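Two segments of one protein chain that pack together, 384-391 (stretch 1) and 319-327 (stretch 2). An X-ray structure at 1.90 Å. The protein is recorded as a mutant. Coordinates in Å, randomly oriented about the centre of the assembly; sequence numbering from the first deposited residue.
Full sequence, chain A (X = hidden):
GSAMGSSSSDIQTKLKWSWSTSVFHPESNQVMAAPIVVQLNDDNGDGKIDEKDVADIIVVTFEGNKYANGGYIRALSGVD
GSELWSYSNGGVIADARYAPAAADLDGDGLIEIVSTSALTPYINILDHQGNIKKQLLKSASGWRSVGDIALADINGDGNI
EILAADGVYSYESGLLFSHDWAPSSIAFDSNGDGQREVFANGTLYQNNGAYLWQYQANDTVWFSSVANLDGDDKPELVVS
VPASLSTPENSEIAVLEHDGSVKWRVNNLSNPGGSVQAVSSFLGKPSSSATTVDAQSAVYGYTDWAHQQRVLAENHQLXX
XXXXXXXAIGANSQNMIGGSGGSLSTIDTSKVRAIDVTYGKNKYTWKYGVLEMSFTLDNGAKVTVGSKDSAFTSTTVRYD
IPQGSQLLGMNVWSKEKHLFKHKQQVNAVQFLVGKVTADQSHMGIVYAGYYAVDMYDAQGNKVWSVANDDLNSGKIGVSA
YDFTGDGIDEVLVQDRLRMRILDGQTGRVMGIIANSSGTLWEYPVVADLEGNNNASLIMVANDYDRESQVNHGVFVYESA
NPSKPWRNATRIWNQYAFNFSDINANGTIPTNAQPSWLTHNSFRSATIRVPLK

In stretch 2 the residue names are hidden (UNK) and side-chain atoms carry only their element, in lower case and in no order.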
ATOM      1  N   THR A 384      21.457 -27.376 -18.388  1.00 26.15           N
ATOM      2  CA  THR A 384      22.413 -28.300 -17.795  1.00 28.79           C
ATOM      3  C   THR A 384      23.572 -27.544 -17.162  1.00 25.69           C
ATOM      4  O   THR A 384      23.974 -26.475 -17.629  1.00 26.20           O
ATOM      5  CB  THR A 384      22.954 -29.286 -18.835  1.00 38.03           C
ATOM      6  OG1 THR A 384      23.760 -28.581 -19.784  1.00 51.59           O
ATOM      7  CG2 THR A 384      21.802 -29.990 -19.559  1.00 32.33           C
ATOM      8  N   VAL A 385      24.093 -28.114 -16.082  1.00 20.99           N
ATOM      9  CA  VAL A 385      25.298 -27.637 -15.420  1.00 20.12           C
ATOM     10  C   VAL A 385      26.172 -28.853 -15.138  1.00 19.08           C
ATOM     11  O   VAL A 385      25.668 -29.910 -14.737  1.00 20.04           O
ATOM     12  CB  VAL A 385      24.979 -26.869 -14.120  1.00 22.31           C
ATOM     13  CG1 VAL A 385      24.271 -25.556 -14.434  1.00 27.44           C
ATOM     14  CG2 VAL A 385      24.124 -27.722 -13.187  1.00 23.13           C
ATOM     15  N   GLY A 386      27.469 -28.710 -15.371  1.00 19.99           N
ATOM     16  CA  GLY A 386      28.374 -29.834 -15.300  1.00 17.08           C
ATOM     17  C   GLY A 386      28.263 -30.689 -16.548  1.00 19.37           C
ATOM     18  O   GLY A 386      27.682 -30.292 -17.567  1.00 18.46           O
ATOM     19  N   SER A 387      28.807 -31.901 -16.450  1.00 18.76           N
ATOM     20  CA  SER A 387      28.874 -32.782 -17.608  1.00 20.60           C
ATOM     21  C   SER A 387      28.921 -34.239 -17.174  1.00 22.44           C
ATOM     22  O   SER A 387      29.721 -34.609 -16.309  1.00 19.90           O
ATOM     23  CB  SER A 387      30.102 -32.470 -18.461  1.00 23.39           C
ATOM     24  OG  SER A 387      30.181 -33.377 -19.552  1.00 25.94           O
ATOM     25  N   LYS A 388      28.081 -35.060 -17.808  1.00 23.10           N
ATOM     26  CA  LYS A 388      28.134 -36.506 -17.603  1.00 24.16           C
ATOM     27  C   LYS A 388      29.462 -37.085 -18.065  1.00 20.70           C
ATOM     28  O   LYS A 388      29.873 -38.153 -17.590  1.00 21.40           O
ATOM     29  CB  LYS A 388      26.992 -37.183 -18.361  1.00 32.07           C
ATOM     30  CG  LYS A 388      25.633 -37.059 -17.704  1.00 44.28           C
ATOM     31  CD  LYS A 388      24.536 -37.638 -18.595  1.00 59.38           C
ATOM     32  CE  LYS A 388      23.590 -38.549 -17.820  1.00 66.35           C
ATOM     33  NZ  LYS A 388      24.090 -39.956 -17.736  1.00 64.21           N
ATOM     34  N   ASP A 389      30.125 -36.424 -19.017  1.00 19.00           N
ATOM     35  CA  ASP A 389      31.413 -36.885 -19.523  1.00 23.35           C
ATOM     36  C   ASP A 389      32.539 -36.747 -18.508  1.00 19.15           C
ATOM     37  O   ASP A 389      33.665 -37.167 -18.799  1.00 18.58           O
ATOM     38  CB  ASP A 389      31.785 -36.123 -20.798  1.00 34.96           C
ATOM     39  CG  ASP A 389      31.071 -36.650 -22.031  1.00 49.36           C
ATOM     40  OD1 ASP A 389      30.623 -37.815 -22.015  1.00 52.78           O
ATOM     41  OD2 ASP A 389      30.967 -35.898 -23.023  1.00 55.96           O
ATOM     42  N   SER A 390      32.282 -36.161 -17.344  1.00 16.32           N
ATOM     43  CA  SER A 390      33.286 -36.079 -16.291  1.00 18.35           C
ATOM     44  C   SER A 390      33.376 -37.345 -15.450  1.00 17.87           C
ATOM     45  O   SER A 390      34.189 -37.398 -14.522  1.00 18.33           O
ATOM     46  CB  SER A 390      32.979 -34.889 -15.377  1.00 21.11           C
ATOM     47  OG  SER A 390      33.000 -33.694 -16.139  1.00 24.86           O
ATOM     48  N   ALA A 391      32.569 -38.355 -15.745  1.00 18.60           N
ATOM     49  CA  ALA A 391      32.476 -39.531 -14.897  1.00 17.91           C
ATOM     50  C   ALA A 391      33.534 -40.562 -15.255  1.00 18.98           C
ATOM     51  O   ALA A 391      33.788 -40.833 -16.431  1.00 18.27           O
ATOM     52  CB  ALA A 391      31.088 -40.162 -15.022  1.00 18.33           C
ATOM     53  N   UNK A 319      21.623 -19.573  -8.280  1.00 23.42           N
ATOM     54  CA  UNK A 319      22.892 -19.387  -8.967  1.00 23.51           C
ATOM     55  C   UNK A 319      23.713 -20.666  -8.861  1.00 21.23           C
ATOM     56  O   UNK A 319      23.732 -21.317  -7.812  1.00 22.05           O
ATOM     57  c   UNK A 319      23.668 -18.220  -8.364  1.00 26.14           C
ATOM     58  N   UNK A 320      24.392 -21.021  -9.948  1.00 19.85           N
ATOM     59  CA  UNK A 320      25.197 -22.238 -10.001  1.00 20.67           C
ATOM     60  C   UNK A 320      26.499 -21.934 -10.721  1.00 20.87           C
ATOM     61  O   UNK A 320      26.487 -21.374 -11.822  1.00 22.55           O
ATOM     62  c   UNK A 320      22.294 -24.751 -10.734  1.00 25.74           C
ATOM     63  c   UNK A 320      23.129 -23.677 -10.025  1.00 23.11           C
ATOM     64  c   UNK A 320      24.463 -23.381 -10.720  1.00 21.84           C
ATOM     65  c   UNK A 320      25.351 -24.632 -10.767  1.00 23.94           C
ATOM     66  N   UNK A 321      27.619 -22.315 -10.115  1.00 19.50           N
ATOM     67  CA  UNK A 321      28.903 -22.287 -10.798  1.00 19.17           C
ATOM     68  C   UNK A 321      29.295 -23.714 -11.139  1.00 18.92           C
ATOM     69  O   UNK A 321      29.230 -24.608 -10.285  1.00 19.16           O
ATOM     70  c   UNK A 321      31.639 -19.947  -7.210  1.00 22.37           C
ATOM     71  c   UNK A 321      30.088 -20.089 -10.234  1.00 20.00           C
ATOM     72  c   UNK A 321      31.346 -19.456  -9.626  1.00 20.52           C
ATOM     73  n   UNK A 321      32.253 -21.090  -7.468  1.00 20.24           N
ATOM     74  n   UNK A 321      31.206 -19.169  -8.197  1.00 22.48           N
ATOM     75  c   UNK A 321      29.988 -21.598  -9.963  1.00 19.49           C
ATOM     76  n   UNK A 321      31.456 -19.578  -5.944  1.00 21.04           N
ATOM     77  N   UNK A 322      29.672 -23.932 -12.395  1.00 19.35           N
ATOM     78  CA  UNK A 322      29.952 -25.279 -12.858  1.00 18.89           C
ATOM     79  C   UNK A 322      30.889 -25.207 -14.050  1.00 19.19           C
ATOM     80  O   UNK A 322      30.898 -24.225 -14.791  1.00 19.60           O
ATOM     81  o   UNK A 322      28.037 -25.380 -14.349  1.00 19.06           O
ATOM     82  c   UNK A 322      28.662 -26.008 -13.241  1.00 21.02           C
ATOM     83  N   UNK A 323      31.687 -26.260 -14.205  1.00 19.95           N
ATOM     84  CA  UNK A 323      32.503 -26.447 -15.386  1.00 20.78           C
ATOM     85  C   UNK A 323      32.366 -27.876 -15.859  1.00 21.76           C
ATOM     86  O   UNK A 323      31.322 -28.256 -16.401  1.00 22.70           O
ATOM     87  N   UNK A 324      33.404 -28.685 -15.639  1.00 19.03           N
ATOM     88  CA  UNK A 324      33.279 -30.118 -15.859  1.00 23.72           C
ATOM     89  C   UNK A 324      32.286 -30.739 -14.886  1.00 22.39           C
ATOM     90  O   UNK A 324      31.619 -31.727 -15.221  1.00 19.96           O
ATOM     91  c   UNK A 324      34.645 -30.789 -15.722  1.00 25.87           C
ATOM     92  N   UNK A 325      32.178 -30.185 -13.683  1.00 18.88           N
ATOM     93  CA  UNK A 325      31.311 -30.707 -12.639  1.00 18.30           C
ATOM     94  C   UNK A 325      30.577 -29.533 -11.996  1.00 18.30           C
ATOM     95  O   UNK A 325      30.753 -28.377 -12.389  1.00 18.43           O
ATOM     96  c   UNK A 325      32.087 -31.532 -11.589  1.00 21.15           C
ATOM     97  c   UNK A 325      33.115 -30.672 -10.845  1.00 22.92           C
ATOM     98  c   UNK A 325      32.762 -32.731 -12.265  1.00 23.80           C
ATOM     99  N   UNK A 326      29.719 -29.840 -11.028  1.00 18.24           N
ATOM    100  CA  UNK A 326      28.935 -28.824 -10.334  1.00 18.82           C
ATOM    101  C   UNK A 326      29.750 -28.356  -9.134  1.00 18.74           C
ATOM    102  O   UNK A 326      29.987 -29.120  -8.197  1.00 20.10           O
ATOM    103  c   UNK A 326      26.767 -29.809 -11.121  1.00 22.09           C
ATOM    104  c   UNK A 326      26.790 -28.306  -9.149  1.00 20.38           C
ATOM    105  c   UNK A 326      27.563 -29.364  -9.908  1.00 19.10           C
ATOM    106  N   UNK A 327      30.171 -27.095  -9.157  1.00 21.07           N
ATOM    107  CA  UNK A 327      31.141 -26.585  -8.195  1.00 20.41           C
ATOM    108  C   UNK A 327      30.513 -25.865  -7.016  1.00 18.80           C
ATOM    109  O   UNK A 327      30.986 -26.025  -5.889  1.00 19.03           O
ATOM    110  o   UNK A 327      32.846 -25.969 -11.141  1.00 26.12           O
ATOM    111  o   UNK A 327      33.548 -27.406  -9.625  1.00 27.71           O
ATOM    112  c   UNK A 327      32.910 -26.382  -9.967  1.00 27.23           C
ATOM    113  c   UNK A 327      32.122 -25.654  -8.904  1.00 23.08           C
TER
HETATM  114  O   HOH W   1      29.082 -26.654 -16.689  1.00 22.33           O

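Position 319 carries one side-chain carbon and nothing more. It lies out of reach of stretch 1. A lone CB means alanine: Ala 319.

Position 320 has four side-chain carbons. The chain forks at the first, and one arm is two carbons long. The CA-to-CB bond points toward stretch 1, and the short arm lies against the side chain of Val 385. This is Ile 320, with CG2 3.9 Å from Val 385 CG1.

Position 321 has three carbons, a nitrogen, then a carbon bearing two more nitrogens. That is a guanidinium group. The CA-to-CB bond points away from stretch 1, and the side chain touches none of it. This is Arg 321.

Position 322 has one carbon followed by one oxygen. The oxygen lies near Val 385 CB and Gly 386 N. The carbon bears no second branch, so threonine is excluded and this is Ser 322. Its OG lies 3.4 Å from Val 385 CB.

Position 323 has no side-chain atoms. It is Gly 323. Its O receives a CA-H...O contact from Gly 386, with CA to O at 3.5 Å. A CB here would point away from stretch 1, and there is room for one, so this contact does not demand a glycine.

Position 324 has a single carbon, 3.4 Å from Ser 390 OG measured to CB. It is Ala 324. Its backbone O accepts a hydrogen bond from Ser 390 OG at 2.6 Å.

Position 325 has three carbons, the first carrying the other two. A methyl reaches Ser 390 CB, although the CA-to-CB bond points away from stretch 1. It is Val 325, with CG1 3.8 Å from Ser 390 CB.

Position 326 again has one carbon carrying two. One methyl meets Val 385. It is Val 326. Its CG2 sits 4.0 Å from Val 385 CG2 and 3.8 Å from Val 385 O.

Position 327 has two carbons, the second bearing two oxygens. This carboxylate is Asp 327, out of reach of stretch 1.

The contact has an apolar part and a polar part. Val 385 is buried and packs against Ile 320 and Val 326. Beside it, one water joins the two stretches. It donates to Gly 323 O at 2.8 Å, accepts from Gly 386 N at 2.9 Å, and is hydrogen-bonded to Ser 322 OG at 2.9 Å. Gly 386 has a positive phi, and an ideal CB there would be tight against Val 326 CG2, at 3.3 Å. Its bare CA lets the backbones come close, 4.1 Å between the CA atoms of Gly 386 and Val 325. The hydrogen bond from Ser 390 OG to Ala 324 O ties the 3-10 segment of stretch 1 to the loop of stretch 2.

Stretch 2 (319-327) AIRSGAVVD
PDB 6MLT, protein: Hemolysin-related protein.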